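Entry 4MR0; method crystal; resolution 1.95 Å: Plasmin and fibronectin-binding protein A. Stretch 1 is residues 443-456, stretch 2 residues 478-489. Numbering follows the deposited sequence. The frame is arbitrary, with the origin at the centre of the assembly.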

# COMPACT_ATOMS: atom_id res chain seq x y z
N PRO A 443 -20.09 7.39 4.95
CA PRO A 443 -21.03 6.26 4.94
C PRO A 443 -20.76 5.18 3.90
O PRO A 443 -21.31 4.09 3.97
CB PRO A 443 -22.39 6.94 4.75
CG PRO A 443 -22.06 8.17 3.98
CD PRO A 443 -20.79 8.65 4.65
N LYS A 444 -19.89 5.48 2.93
CA LYS A 444 -19.56 4.52 1.88
C LYS A 444 -18.26 3.78 2.15
O LYS A 444 -17.83 2.96 1.33
CB LYS A 444 -19.45 5.24 0.53
CG LYS A 444 -20.78 5.69 -0.07
CD LYS A 444 -20.54 6.42 -1.38
CE LYS A 444 -21.76 6.35 -2.30
NZ LYS A 444 -22.97 6.93 -1.66
N THR A 445 -17.63 4.05 3.29
CA THR A 445 -16.37 3.40 3.62
C THR A 445 -16.48 2.24 4.60
O THR A 445 -17.06 2.35 5.68
CB THR A 445 -15.34 4.42 4.18
OG1 THR A 445 -14.93 5.30 3.12
CG2 THR A 445 -14.11 3.71 4.72
N LYS A 446 -15.91 1.11 4.18
CA LYS A 446 -15.89 -0.12 4.96
C LYS A 446 -14.53 -0.12 5.67
O LYS A 446 -13.52 0.25 5.07
CB LYS A 446 -16.00 -1.31 4.01
CG LYS A 446 -16.34 -2.63 4.66
CD LYS A 446 -16.28 -3.75 3.61
CE LYS A 446 -17.64 -4.43 3.44
NZ LYS A 446 -18.18 -4.24 2.07
N ALA A 447 -14.50 -0.53 6.93
CA ALA A 447 -13.24 -0.54 7.67
C ALA A 447 -12.34 -1.69 7.22
O ALA A 447 -11.22 -1.47 6.75
CB ALA A 447 -13.51 -0.67 9.17
N ILE A 448 -12.84 -2.91 7.35
CA ILE A 448 -12.08 -4.10 7.01
C ILE A 448 -12.80 -5.05 6.08
O ILE A 448 -13.99 -5.33 6.25
CB ILE A 448 -11.73 -4.89 8.29
CG1 ILE A 448 -10.94 -4.01 9.25
CG2 ILE A 448 -10.96 -6.15 7.93
CD1 ILE A 448 -10.75 -4.63 10.63
N ARG A 449 -12.05 -5.57 5.11
CA ARG A 449 -12.58 -6.52 4.15
C ARG A 449 -11.52 -7.56 3.77
O ARG A 449 -10.39 -7.20 3.45
CB ARG A 449 -13.04 -5.78 2.89
CG ARG A 449 -13.55 -6.67 1.78
CD ARG A 449 -14.10 -5.84 0.63
NE ARG A 449 -14.79 -6.67 -0.35
CZ ARG A 449 -14.19 -7.37 -1.30
NH1 ARG A 449 -12.87 -7.35 -1.42
NH2 ARG A 449 -14.92 -8.11 -2.13
N VAL A 450 -11.90 -8.83 3.83
CA VAL A 450 -11.01 -9.93 3.45
C VAL A 450 -11.91 -10.83 2.62
O VAL A 450 -12.94 -11.31 3.12
CB VAL A 450 -10.49 -10.73 4.67
CG1 VAL A 450 -9.69 -11.94 4.19
CG2 VAL A 450 -9.62 -9.84 5.53
N ALA A 451 -11.55 -11.06 1.37
CA ALA A 451 -12.44 -11.88 0.56
C ALA A 451 -11.90 -12.58 -0.65
O ALA A 451 -10.82 -12.27 -1.16
CB ALA A 451 -13.62 -11.01 0.13
N LYS A 452 -12.67 -13.58 -1.09
CA LYS A 452 -12.40 -14.28 -2.33
C LYS A 452 -13.68 -13.81 -3.00
O LYS A 452 -14.73 -14.45 -2.90
CB LYS A 452 -12.40 -15.80 -2.17
CG LYS A 452 -11.95 -16.46 -3.48
CD LYS A 452 -11.83 -17.96 -3.40
CE LYS A 452 -13.18 -18.63 -3.30
NZ LYS A 452 -13.03 -20.10 -3.51
N ASP A 453 -13.57 -12.64 -3.62
CA ASP A 453 -14.67 -11.93 -4.26
C ASP A 453 -15.67 -12.73 -5.10
O ASP A 453 -16.81 -12.32 -5.24
CB ASP A 453 -14.10 -10.78 -5.10
CG ASP A 453 -12.96 -10.06 -4.38
OD1 ASP A 453 -11.87 -10.66 -4.24
OD2 ASP A 453 -13.16 -8.90 -3.94
N SER A 454 -15.24 -13.87 -5.64
CA SER A 454 -16.13 -14.68 -6.45
C SER A 454 -16.03 -16.17 -6.16
O SER A 454 -14.93 -16.71 -5.95
CB SER A 454 -15.87 -14.44 -7.94
OG SER A 454 -16.62 -15.34 -8.74
N ALA A 455 -17.17 -16.84 -6.15
CA ALA A 455 -17.22 -18.28 -5.90
C ALA A 455 -16.54 -19.00 -7.06
O ALA A 455 -16.17 -20.17 -6.95
CB ALA A 455 -18.67 -18.74 -5.79
N GLU A 456 -16.37 -18.28 -8.17
CA GLU A 456 -15.73 -18.85 -9.35
C GLU A 456 -14.21 -18.95 -9.26
O GLU A 456 -13.60 -19.70 -10.02
CB GLU A 456 -16.11 -18.05 -10.60
CG GLU A 456 -17.56 -18.22 -11.04
CD GLU A 456 -17.80 -17.73 -12.46
OE1 GLU A 456 -17.74 -16.50 -12.69
OE2 GLU A 456 -18.04 -18.58 -13.35
N THR A 478 -24.90 4.58 7.24
CA THR A 478 -23.87 3.76 6.61
C THR A 478 -24.49 2.83 5.58
O THR A 478 -25.57 2.29 5.79
CB THR A 478 -23.13 2.92 7.67
OG1 THR A 478 -22.84 3.74 8.81
CG2 THR A 478 -21.82 2.40 7.10
N GLU A 479 -23.78 2.62 4.48
CA GLU A 479 -24.27 1.78 3.39
C GLU A 479 -23.71 0.36 3.32
O GLU A 479 -24.02 -0.38 2.38
CB GLU A 479 -24.02 2.49 2.06
CG GLU A 479 -24.80 3.77 1.92
CD GLU A 479 -24.29 4.63 0.78
OE1 GLU A 479 -24.06 4.09 -0.32
OE2 GLU A 479 -24.14 5.85 0.99
N GLN A 480 -22.89 -0.04 4.29
CA GLN A 480 -22.35 -1.39 4.29
C GLN A 480 -21.78 -1.75 5.66
O GLN A 480 -21.64 -0.88 6.53
CB GLN A 480 -21.27 -1.56 3.21
CG GLN A 480 -19.98 -0.80 3.46
CD GLN A 480 -20.17 0.70 3.38
OE1 GLN A 480 -19.96 1.41 4.36
NE2 GLN A 480 -20.58 1.18 2.21
N PRO A 481 -21.45 -3.03 5.87
CA PRO A 481 -20.90 -3.51 7.14
C PRO A 481 -19.55 -2.90 7.50
O PRO A 481 -18.84 -2.36 6.64
CB PRO A 481 -20.79 -5.02 6.92
CG PRO A 481 -21.81 -5.30 5.85
CD PRO A 481 -21.62 -4.14 4.92
N ASN A 482 -19.19 -3.00 8.78
CA ASN A 482 -17.91 -2.47 9.25
C ASN A 482 -16.81 -3.48 8.94
O ASN A 482 -15.70 -3.11 8.55
CB ASN A 482 -17.97 -2.20 10.76
CG ASN A 482 -18.72 -0.92 11.10
OD1 ASN A 482 -19.72 -0.95 11.82
ND2 ASN A 482 -18.22 0.20 10.59
N ILE A 483 -17.12 -4.76 9.10
CA ILE A 483 -16.16 -5.83 8.85
C ILE A 483 -16.79 -6.93 8.00
O ILE A 483 -17.77 -7.56 8.41
CB ILE A 483 -15.65 -6.45 10.16
CG1 ILE A 483 -14.97 -5.37 11.01
CG2 ILE A 483 -14.69 -7.61 9.87
CD1 ILE A 483 -14.53 -5.86 12.38
N GLU A 484 -16.22 -7.16 6.82
CA GLU A 484 -16.71 -8.18 5.91
C GLU A 484 -15.68 -9.27 5.67
O GLU A 484 -14.53 -9.00 5.33
CB GLU A 484 -17.10 -7.56 4.56
CG GLU A 484 -17.16 -8.59 3.43
CD GLU A 484 -17.48 -7.98 2.08
OE1 GLU A 484 -16.92 -6.91 1.75
OE2 GLU A 484 -18.30 -8.58 1.35
N LEU A 485 -16.12 -10.51 5.84
CA LEU A 485 -15.27 -11.68 5.62
C LEU A 485 -16.04 -12.55 4.65
O LEU A 485 -17.06 -13.15 5.00
CB LEU A 485 -15.03 -12.39 6.95
CG LEU A 485 -14.23 -11.45 7.85
CD1 LEU A 485 -14.64 -11.57 9.29
CD2 LEU A 485 -12.74 -11.73 7.65
N LEU A 486 -15.54 -12.60 3.42
CA LEU A 486 -16.19 -13.34 2.35
C LEU A 486 -15.37 -14.50 1.80
O LEU A 486 -14.25 -14.33 1.32
CB LEU A 486 -16.53 -12.37 1.21
CG LEU A 486 -17.17 -12.93 -0.06
CD1 LEU A 486 -18.53 -13.54 0.25
CD2 LEU A 486 -17.31 -11.80 -1.08
N ARG A 487 -15.97 -15.69 1.88
CA ARG A 487 -15.39 -16.93 1.39
C ARG A 487 -14.01 -17.32 1.90
O ARG A 487 -13.14 -17.70 1.11
CB ARG A 487 -15.39 -16.95 -0.14
CG ARG A 487 -16.78 -16.85 -0.73
CD ARG A 487 -16.81 -17.23 -2.20
NE ARG A 487 -18.10 -16.85 -2.77
CZ ARG A 487 -18.41 -15.62 -3.16
NH1 ARG A 487 -17.53 -14.64 -3.04
NH2 ARG A 487 -19.62 -15.36 -3.63
N VAL A 488 -13.81 -17.23 3.21
CA VAL A 488 -12.54 -17.64 3.80
C VAL A 488 -12.70 -19.16 3.94
O VAL A 488 -13.66 -19.65 4.54
CB VAL A 488 -12.33 -16.98 5.19
CG1 VAL A 488 -11.04 -17.48 5.81
CG2 VAL A 488 -12.29 -15.47 5.03
N SER A 489 -11.75 -19.89 3.37
CA SER A 489 -11.79 -21.35 3.35
C SER A 489 -11.45 -22.09 4.63
O SER A 489 -11.87 -23.24 4.80
CB SER A 489 -10.86 -21.87 2.25
OG SER A 489 -11.24 -21.39 0.98
O HOH W 1 -17.63 -7.78 -1.16

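Charge pairing anchors the sheet face that carries Arg 449 and Glu 484. Glu 484 OE1 accepts from two cations: Lys 446 NZ at 3.0 Å and Arg 449 NE at 3.0 Å, both salt bridges whose hydrogen bonds are weak in geometry. Water 1 reinforces the pair, accepting from Arg 449 NH2 (2.9 Å) and donating to Glu 484 OE2 (2.7 Å). Arg 449 is extended, t at chi1, chi2 and chi3, and its NH2 also meets Asp 453 OD2 at 2.6 Å, so one guanidinium ties both strand partner and following loop. Near the start of the contact, Lys 444 NZ forms a further salt bridge with Glu 479 OE2 (3.1 Å), beside the backbone bond from Glu 479 N to Pro 443 O (2.9 Å).

The Arg 449 and Glu 484 pair sits on a parallel ladder. Ile 448 N donates to Asn 482 O (3.1 Å), Glu 484 N to Ile 448 O (2.9 Å), Val 450 N to Glu 484 O (3.0 Å), Leu 486 N to Val 450 O (2.9 Å) and Lys 452 N to Leu 486 O (3.0 Å). Alternate residues of stretch 1 thus use both NH and CO, leaving Arg 449 and Ala 451 to contribute CA-H...O contacts. Past the ladder, Arg 487 takes over by side chain: its NH1 donates to Lys 452 O (2.8 Å), while Ala 455 N and Ser 454 CA lie over one face of the guanidinium.

Strand alternation sorts the residue types. Ile 448, Val 450, Ile 483 and Leu 485 share the buried, wholly apolar face, where Val 450 CB approaches Leu 485 CD2 at 3.9 Å. The opposite face mixes the charged pair with Ala 451 and Leu 486, whose CB atoms are 3.4 Å apart; the small alanine suits this close register. The contact buries 1079 Å² in all.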